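Local coordinates for protein C2 toxin component I (Clostridium botulinum, PDB 2J3X) that catalyses ADP-ribosyl transfer, probably onto a protein of the host cell, as the enzymatic component of the binary C2 toxin, at residues F113-V118 against R122-E127; I137-T142 against D422-Q427; S197-T202 against Y208-G213. The protein carries 2 engineered substitutions. One frame throughout, in Å; residues are numbered along the deposited sequence. Where two conformers were deposited one is given.

Contact 1 of 3, residues F113-V118 against R122-E127; sequences FSIRDV and RDISDE. With SO4 (sulfate ion), chain O.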
# COMPACT_ATOMS: atom_id res chain seq x y z
N PHE A 113 -1.92 -5.74 -18.46
CA PHE A 113 -2.22 -6.37 -19.76
C PHE A 113 -3.70 -6.24 -20.00
O PHE A 113 -4.47 -5.96 -19.08
CB PHE A 113 -1.81 -7.85 -19.80
CG PHE A 113 -2.33 -8.66 -18.64
CD1 PHE A 113 -3.58 -9.26 -18.67
CD2 PHE A 113 -1.54 -8.80 -17.50
CE1 PHE A 113 -4.02 -9.99 -17.55
CE2 PHE A 113 -1.98 -9.53 -16.41
CZ PHE A 113 -3.20 -10.14 -16.44
N SER A 114 -4.12 -6.48 -21.24
CA SER A 114 -5.51 -6.22 -21.61
C SER A 114 -6.39 -7.41 -21.25
O SER A 114 -5.92 -8.57 -21.15
CB SER A 114 -5.64 -5.97 -23.12
OG SER A 114 -4.97 -7.02 -23.81
N ILE A 115 -7.66 -7.10 -21.00
CA ILE A 115 -8.57 -8.10 -20.50
C ILE A 115 -9.60 -8.54 -21.56
O ILE A 115 -9.82 -9.74 -21.76
CB ILE A 115 -9.30 -7.52 -19.24
CG1 ILE A 115 -8.33 -7.31 -18.07
CG2 ILE A 115 -10.50 -8.39 -18.90
CD1 ILE A 115 -7.62 -8.51 -17.71
N ARG A 116 -10.19 -7.57 -22.24
CA ARG A 116 -11.15 -7.89 -23.33
C ARG A 116 -10.35 -8.00 -24.62
O ARG A 116 -10.19 -7.00 -25.32
CB ARG A 116 -12.16 -6.79 -23.44
CG ARG A 116 -13.14 -6.75 -22.21
CD ARG A 116 -13.98 -5.50 -22.30
NE ARG A 116 -15.04 -5.47 -21.27
CZ ARG A 116 -15.56 -4.36 -20.78
NH1 ARG A 116 -15.08 -3.16 -21.18
NH2 ARG A 116 -16.53 -4.42 -19.85
N ASP A 117 -9.90 -9.20 -24.94
CA ASP A 117 -8.92 -9.39 -26.05
C ASP A 117 -9.53 -9.86 -27.36
O ASP A 117 -8.82 -9.95 -28.39
CB ASP A 117 -7.89 -10.47 -25.76
CG ASP A 117 -6.90 -10.09 -24.72
OD1 ASP A 117 -6.88 -8.93 -24.29
OD2 ASP A 117 -6.06 -10.98 -24.38
N VAL A 118 -10.81 -10.20 -27.35
CA VAL A 118 -11.32 -10.91 -28.52
C VAL A 118 -12.68 -10.35 -28.94
O VAL A 118 -13.31 -9.66 -28.17
CB VAL A 118 -11.31 -12.46 -28.33
CG1 VAL A 118 -9.92 -12.97 -28.01
CG2 VAL A 118 -12.31 -12.87 -27.26
N ARG A 122 -14.34 -6.89 -27.03
CA ARG A 122 -15.57 -6.97 -26.25
C ARG A 122 -15.58 -8.20 -25.36
O ARG A 122 -16.16 -8.18 -24.25
CB ARG A 122 -16.78 -6.99 -27.17
CG ARG A 122 -17.17 -5.58 -27.66
CD ARG A 122 -18.23 -5.64 -28.73
NE ARG A 122 -17.80 -6.36 -29.93
CZ ARG A 122 -18.57 -6.60 -30.99
NH1 ARG A 122 -19.84 -6.20 -31.01
NH2 ARG A 122 -18.09 -7.28 -32.02
N ASP A 123 -14.94 -9.28 -25.80
CA ASP A 123 -15.04 -10.51 -25.05
C ASP A 123 -13.75 -10.89 -24.38
O ASP A 123 -12.68 -10.41 -24.75
CB ASP A 123 -15.50 -11.67 -25.94
CG ASP A 123 -16.91 -11.44 -26.53
OD1 ASP A 123 -17.62 -10.51 -26.12
OD2 ASP A 123 -17.25 -12.22 -27.45
N ILE A 124 -13.85 -11.80 -23.43
CA ILE A 124 -12.70 -12.18 -22.62
C ILE A 124 -12.44 -13.66 -22.81
O ILE A 124 -13.36 -14.48 -22.68
CB ILE A 124 -12.98 -11.89 -21.12
CG1 ILE A 124 -13.25 -10.39 -20.96
CG2 ILE A 124 -11.81 -12.30 -20.22
CD1 ILE A 124 -13.89 -9.97 -19.57
N SER A 125 -11.20 -14.01 -23.15
CA SER A 125 -10.81 -15.38 -23.38
C SER A 125 -10.64 -16.09 -22.03
O SER A 125 -10.23 -15.49 -21.04
CB SER A 125 -9.47 -15.41 -24.13
OG SER A 125 -9.02 -16.75 -24.29
N ASP A 126 -10.94 -17.38 -21.99
CA ASP A 126 -10.64 -18.19 -20.80
C ASP A 126 -9.16 -18.19 -20.48
O ASP A 126 -8.77 -18.27 -19.33
CB ASP A 126 -11.08 -19.65 -21.00
CG ASP A 126 -12.55 -19.82 -20.87
OD1 ASP A 126 -13.23 -18.84 -20.43
OD2 ASP A 126 -13.07 -20.92 -21.22
N GLU A 127 -8.32 -18.14 -21.50
CA GLU A 127 -6.90 -17.98 -21.28
C GLU A 127 -6.53 -16.76 -20.42
O GLU A 127 -5.63 -16.84 -19.51
CB GLU A 127 -6.18 -17.91 -22.64
CG GLU A 127 -4.67 -17.81 -22.47
CD GLU A 127 -3.90 -17.98 -23.80
OE1 GLU A 127 -4.52 -17.84 -24.83
OE2 GLU A 127 -2.66 -18.25 -23.79
S SO4 O . -8.92 -3.94 -21.96
O1 SO4 O . -9.68 -2.77 -21.60
O2 SO4 O . -8.27 -4.45 -20.74
O3 SO4 O . -9.73 -5.00 -22.54
O4 SO4 O . -7.86 -3.63 -22.97
O HOH W 1 -9.23 -12.05 -23.30
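With CG1 anti to the carbonyl carbon in both residues, Ile115 (chi1 -67°) and Ile124 (chi1 -60°) lie side by side and point the same way, and Ile115 CG2 meets Ile124 CD1 at 3.8 Å. Both side chains continue onto Ile209 of strand 206-216. Arg116 runs extended from CG to NE; its CG passes obliquely over Ile124 CG1 at 3.9 Å, and the guanidinium is anchored beyond the two segments, by the carbonyls of Asp207 and Glu158 and by a cation-pi contact with Tyr208. Its backbone N and that of Ile115 grip a sulfate ion, probably from the crystallisation liquor, with Arg116 N 2.6 Å from sulfate O3. Val118 O accepts two N-H groups from opposite faces of its plane, Arg122 N at 3.2 Å and Asp123 N at 2.9 Å, while Val118 N donates to Asp123 O. Val118 CG2 sits over this bridge, 3.7 Å from Asp123 CB, the two side chains crossing at about a right angle. Water 1 joins the two segments, donating to Ile115 O and accepting from the N of Ser125, which stands at the N-cap position of helix 126-136. The loop ahead of that helix thus doubles back and is closed by a single antiparallel bridge, Val118 with Asp123, in which both partners take part in a classic beta bulge, Asp117-Val118 and Arg122-Asp123.

Contact 2 of 3, residues I137-T142 against D422-Q427; sequences INQEYT and DAEGIQ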
# COMPACT_ATOMS: atom_id res chain seq x y z
N ILE A 137 -5.06 -14.14 -7.42
CA ILE A 137 -5.80 -14.85 -6.33
C ILE A 137 -4.86 -15.01 -5.16
O ILE A 137 -3.70 -15.38 -5.33
CB ILE A 137 -6.29 -16.25 -6.82
CG1 ILE A 137 -7.38 -16.06 -7.90
CG2 ILE A 137 -6.79 -17.12 -5.67
CD1 ILE A 137 -8.45 -15.28 -7.44
N ASN A 138 -5.35 -14.67 -3.97
CA ASN A 138 -4.59 -14.68 -2.74
C ASN A 138 -3.41 -13.67 -2.69
O ASN A 138 -2.52 -13.77 -1.82
CB ASN A 138 -4.07 -16.07 -2.44
CG ASN A 138 -4.08 -16.36 -0.98
OD1 ASN A 138 -4.64 -15.58 -0.20
ND2 ASN A 138 -3.46 -17.46 -0.58
N GLN A 139 -3.36 -12.74 -3.63
CA GLN A 139 -2.47 -11.60 -3.50
C GLN A 139 -3.22 -10.52 -2.75
O GLN A 139 -4.46 -10.55 -2.69
CB GLN A 139 -2.05 -11.07 -4.89
CG GLN A 139 -1.04 -9.89 -4.80
CD GLN A 139 0.20 -10.28 -4.03
OE1 GLN A 139 0.28 -10.08 -2.82
NE2 GLN A 139 1.16 -10.89 -4.73
N GLU A 140 -2.51 -9.57 -2.13
CA GLU A 140 -3.20 -8.57 -1.30
C GLU A 140 -2.88 -7.18 -1.79
O GLU A 140 -1.69 -6.78 -1.89
CB GLU A 140 -2.77 -8.74 0.15
CG GLU A 140 -3.51 -7.82 1.12
CD GLU A 140 -3.26 -8.22 2.57
OE1 GLU A 140 -2.14 -8.70 2.88
OE2 GLU A 140 -4.18 -8.05 3.39
N TYR A 141 -3.93 -6.43 -2.13
CA TYR A 141 -3.77 -5.12 -2.80
C TYR A 141 -4.36 -4.02 -1.95
O TYR A 141 -5.58 -3.95 -1.76
CB TYR A 141 -4.53 -5.15 -4.12
CG TYR A 141 -3.98 -6.20 -5.07
CD1 TYR A 141 -2.82 -5.96 -5.83
CD2 TYR A 141 -4.65 -7.45 -5.21
CE1 TYR A 141 -2.34 -6.95 -6.71
CE2 TYR A 141 -4.18 -8.42 -6.08
CZ TYR A 141 -3.03 -8.16 -6.84
OH TYR A 141 -2.56 -9.13 -7.71
N THR A 142 -3.52 -3.12 -1.44
CA THR A 142 -4.00 -2.11 -0.53
C THR A 142 -4.57 -0.88 -1.24
O THR A 142 -3.94 -0.32 -2.19
CB THR A 142 -2.81 -1.67 0.38
OG1 THR A 142 -2.22 -2.85 0.93
CG2 THR A 142 -3.26 -0.67 1.50
N ASP A 422 5.03 -2.20 -4.36
CA ASP A 422 4.64 -3.32 -3.51
C ASP A 422 5.42 -4.55 -3.94
O ASP A 422 5.39 -4.94 -5.12
CB ASP A 422 3.13 -3.63 -3.72
CG ASP A 422 2.22 -2.66 -2.99
OD1 ASP A 422 2.60 -2.24 -1.87
OD2 ASP A 422 1.11 -2.38 -3.47
N ALA A 423 6.08 -5.20 -2.99
CA ALA A 423 6.83 -6.39 -3.31
C ALA A 423 6.69 -7.42 -2.19
O ALA A 423 6.52 -7.07 -1.02
CB ALA A 423 8.27 -6.10 -3.56
N GLU A 424 6.81 -8.68 -2.60
CA GLU A 424 6.65 -9.83 -1.64
C GLU A 424 7.91 -10.68 -1.70
O GLU A 424 8.65 -10.64 -2.72
CB GLU A 424 5.44 -10.68 -2.07
CG GLU A 424 5.68 -11.38 -3.47
CD GLU A 424 4.53 -12.20 -4.01
OE1 GLU A 424 3.43 -12.27 -3.37
OE2 GLU A 424 4.77 -12.75 -5.12
N GLY A 425 8.18 -11.43 -0.64
CA GLY A 425 9.40 -12.26 -0.54
C GLY A 425 9.30 -13.50 -1.41
O GLY A 425 8.23 -14.12 -1.48
N ILE A 426 10.38 -13.82 -2.11
CA ILE A 426 10.42 -15.07 -2.89
C ILE A 426 11.77 -15.74 -2.63
O ILE A 426 12.61 -15.12 -1.97
CB ILE A 426 10.25 -14.80 -4.39
CG1 ILE A 426 11.32 -13.83 -4.87
CG2 ILE A 426 8.89 -14.24 -4.68
CD1 ILE A 426 11.37 -13.79 -6.45
N GLN A 427 11.98 -16.98 -3.12
CA GLN A 427 13.23 -17.71 -2.85
C GLN A 427 14.47 -16.88 -3.15
O GLN A 427 14.57 -16.28 -4.22
CB GLN A 427 13.35 -19.04 -3.60
CG GLN A 427 14.66 -19.78 -3.25
CD GLN A 427 15.08 -20.86 -4.24
OE1 GLN A 427 14.41 -21.89 -4.38
NE2 GLN A 427 16.23 -20.66 -4.87
O HOH W 2 -0.61 -4.14 -1.70
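The flat amide of Gln139 and the carboxylate of Glu424 meet with their planes 48° apart. Gln139 NE2 points its N-H almost within its own amide plane at Glu424 OE1, 3.0 Å away and nearly straight at 166°, but it reaches that oxygen from above the carboxylate plane, 58° out of it. The bond joins two regions of the ADP-ribosyltransferase exoenzyme family: residues 137-142 lead into edge strand 141-143 of the eight-stranded sheet, and 422-427 belong to strand 414-426 of the five-stranded one. The backbones stay well separated, the nearest CA atoms, of Gln139 and Glu424, being 9.5 Å apart, and the gap is bridged by side chains. Gln139 has CG anti to the backbone N, and the bend at chi2 brings the amide within reach of Glu424, which extends to meet it with a chain straight beyond CG. The other end of the amide is held too: Gln139 OE1 accepts from Glu140 N at 2.9 Å and from Arg368, which also forms a long, weak ion pair with Glu424. These bonds probably fix which way round the amide lies. A second link runs through Asp422, whose carboxylate makes salt bridges to Arg366 and Arg402, and these arginines in turn bond to Thr142. Water 2 lies between the two segments near Asp422: it donates to Glu140 O at 2.9 Å, accepts from Thr142 N at 3.1 Å, and donates a weak bond to Asp422 OD2 at 3.0 Å.

Contact 3 of 3, residues S197-T202 against Y208-G213; sequences SAIITT and YILIEG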
# COMPACT_ATOMS: atom_id res chain seq x y z
N SER A 197 -11.64 -15.46 -5.84
CA SER A 197 -12.10 -16.17 -7.05
C SER A 197 -12.36 -15.17 -8.15
O SER A 197 -12.52 -14.00 -7.89
CB SER A 197 -13.39 -16.97 -6.79
OG SER A 197 -14.43 -16.12 -6.39
N ALA A 198 -12.38 -15.66 -9.38
CA ALA A 198 -12.65 -14.80 -10.52
C ALA A 198 -13.37 -15.62 -11.57
O ALA A 198 -12.98 -16.77 -11.85
CB ALA A 198 -11.34 -14.28 -11.10
N ILE A 199 -14.39 -15.02 -12.16
CA ILE A 199 -15.15 -15.66 -13.27
C ILE A 199 -15.37 -14.62 -14.34
O ILE A 199 -15.27 -13.42 -14.07
CB ILE A 199 -16.50 -16.26 -12.83
CG1 ILE A 199 -17.44 -15.15 -12.33
CG2 ILE A 199 -16.26 -17.39 -11.83
CD1 ILE A 199 -18.95 -15.64 -12.11
N ILE A 200 -15.69 -15.08 -15.55
CA ILE A 200 -16.18 -14.17 -16.57
C ILE A 200 -17.69 -14.07 -16.41
O ILE A 200 -18.37 -15.10 -16.19
CB ILE A 200 -15.81 -14.61 -18.02
CG1 ILE A 200 -14.29 -14.49 -18.21
CG2 ILE A 200 -16.52 -13.72 -19.05
CD1 ILE A 200 -13.72 -15.45 -19.31
N THR A 201 -18.18 -12.85 -16.44
CA THR A 201 -19.62 -12.57 -16.38
C THR A 201 -20.06 -11.54 -17.44
O THR A 201 -19.27 -10.71 -17.87
CB THR A 201 -20.08 -12.09 -14.98
OG1 THR A 201 -21.52 -12.23 -14.91
CG2 THR A 201 -19.72 -10.60 -14.74
N THR A 202 -21.33 -11.61 -17.84
CA THR A 202 -21.91 -10.67 -18.80
C THR A 202 -23.02 -9.90 -18.08
O THR A 202 -23.90 -10.48 -17.44
CB THR A 202 -22.47 -11.44 -20.02
OG1 THR A 202 -21.45 -12.29 -20.57
CG2 THR A 202 -22.99 -10.51 -21.09
N TYR A 208 -17.07 -8.99 -18.31
CA TYR A 208 -16.21 -8.53 -17.20
C TYR A 208 -15.61 -9.72 -16.53
O TYR A 208 -16.19 -10.82 -16.49
CB TYR A 208 -17.04 -7.79 -16.12
CG TYR A 208 -17.78 -6.61 -16.61
CD1 TYR A 208 -19.07 -6.73 -17.16
CD2 TYR A 208 -17.23 -5.31 -16.47
CE1 TYR A 208 -19.77 -5.56 -17.60
CE2 TYR A 208 -17.94 -4.16 -16.89
CZ TYR A 208 -19.18 -4.30 -17.46
OH TYR A 208 -19.91 -3.18 -17.87
N ILE A 209 -14.42 -9.54 -15.97
CA ILE A 209 -13.99 -10.50 -14.96
C ILE A 209 -14.57 -10.02 -13.61
O ILE A 209 -14.27 -8.91 -13.15
CB ILE A 209 -12.46 -10.61 -14.89
CG1 ILE A 209 -11.93 -11.28 -16.18
CG2 ILE A 209 -12.03 -11.51 -13.66
CD1 ILE A 209 -10.37 -11.38 -16.25
N LEU A 210 -15.41 -10.87 -12.99
CA LEU A 210 -16.02 -10.58 -11.69
C LEU A 210 -15.15 -11.28 -10.67
O LEU A 210 -14.99 -12.51 -10.67
CB LEU A 210 -17.45 -11.12 -11.64
CG LEU A 210 -18.18 -10.99 -10.29
CD1 LEU A 210 -18.38 -9.48 -9.90
CD2 LEU A 210 -19.54 -11.76 -10.44
N ILE A 211 -14.60 -10.47 -9.78
CA ILE A 211 -13.69 -10.96 -8.75
C ILE A 211 -14.39 -10.86 -7.43
O ILE A 211 -14.92 -9.79 -7.08
CB ILE A 211 -12.41 -10.09 -8.71
CG1 ILE A 211 -11.66 -10.16 -10.05
CG2 ILE A 211 -11.53 -10.46 -7.44
CD1 ILE A 211 -10.70 -8.98 -10.25
N GLU A 212 -14.42 -11.97 -6.69
CA GLU A 212 -14.87 -11.93 -5.29
C GLU A 212 -13.63 -11.72 -4.43
O GLU A 212 -12.69 -12.51 -4.46
CB GLU A 212 -15.49 -13.27 -4.87
CG GLU A 212 -16.65 -13.73 -5.72
CD GLU A 212 -17.86 -12.77 -5.70
OE1 GLU A 212 -18.05 -12.03 -4.69
OE2 GLU A 212 -18.61 -12.79 -6.72
N GLY A 213 -13.62 -10.63 -3.67
CA GLY A 213 -12.46 -10.33 -2.80
C GLY A 213 -12.82 -10.23 -1.35
O GLY A 213 -13.96 -9.85 -1.00
O HOH W 3 -15.98 -14.51 -8.95
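Ile199 and Leu210 stand side by side on one face of the two strands, pointing the same way, with Ile199 CG1 4.1 Å from Leu210 CB. On this face Thr201 slants across Leu210, its CG2 touching Leu210 CB at 3.9 Å; the methyl lies there because OG1 is anti to the backbone N (chi1 -163°). At the far end Ser197 OG abuts the aliphatic part of Glu212, 3.3 Å from its CG, before the carboxylate leads away. Tyr208 turns its ring edge to Thr201 O. The opposite face carries the non-hydrogen-bonded pairs, Ala198 with Ile211 and Ile200 with Ile209. Here Ala198 CB makes a diagonal contact with Ile209 CG2 at 3.8 Å, and helix 126-136 packs over the larger side chains. Paired backbone bonds join Ile199 with Leu210 and Thr201 with Tyr208, including Leu210 N to Ile199 O at 2.8 Å; in the Ser197 and Glu212 pair the bond from Ser197 N is weak. Water 3 donates to Leu210 O and has a weak contact with Ser197 OG. This alternation of the two pair types is that of an antiparallel beta hairpin, built from strands 191-203 and 206-216 within the mixed eight-stranded sheet.

Contact 1 closes first along the chain, just ahead of helix 126-136; that helix leads to the first segment of contact 2, and contact 3 falls between the two segments of contact 2. Contacts 1 and 3 have centres 13 Å apart and touch, Ile124 packing on Tyr208, and Ile200 on Ile124 and Asp126, so that the loop is docked on the hairpin. Contacts 2 and 3, with centres 20 Å apart, share the eight-stranded sheet, where strands 141-143 and 191-203 are neighbours, and touch where Ile137 packs on Ser197. Contacts 1 and 2 do not touch. Contacts 1 and 3 thus lie within one ADP-ribosyltransferase family region, while contact 2 joins it to the second.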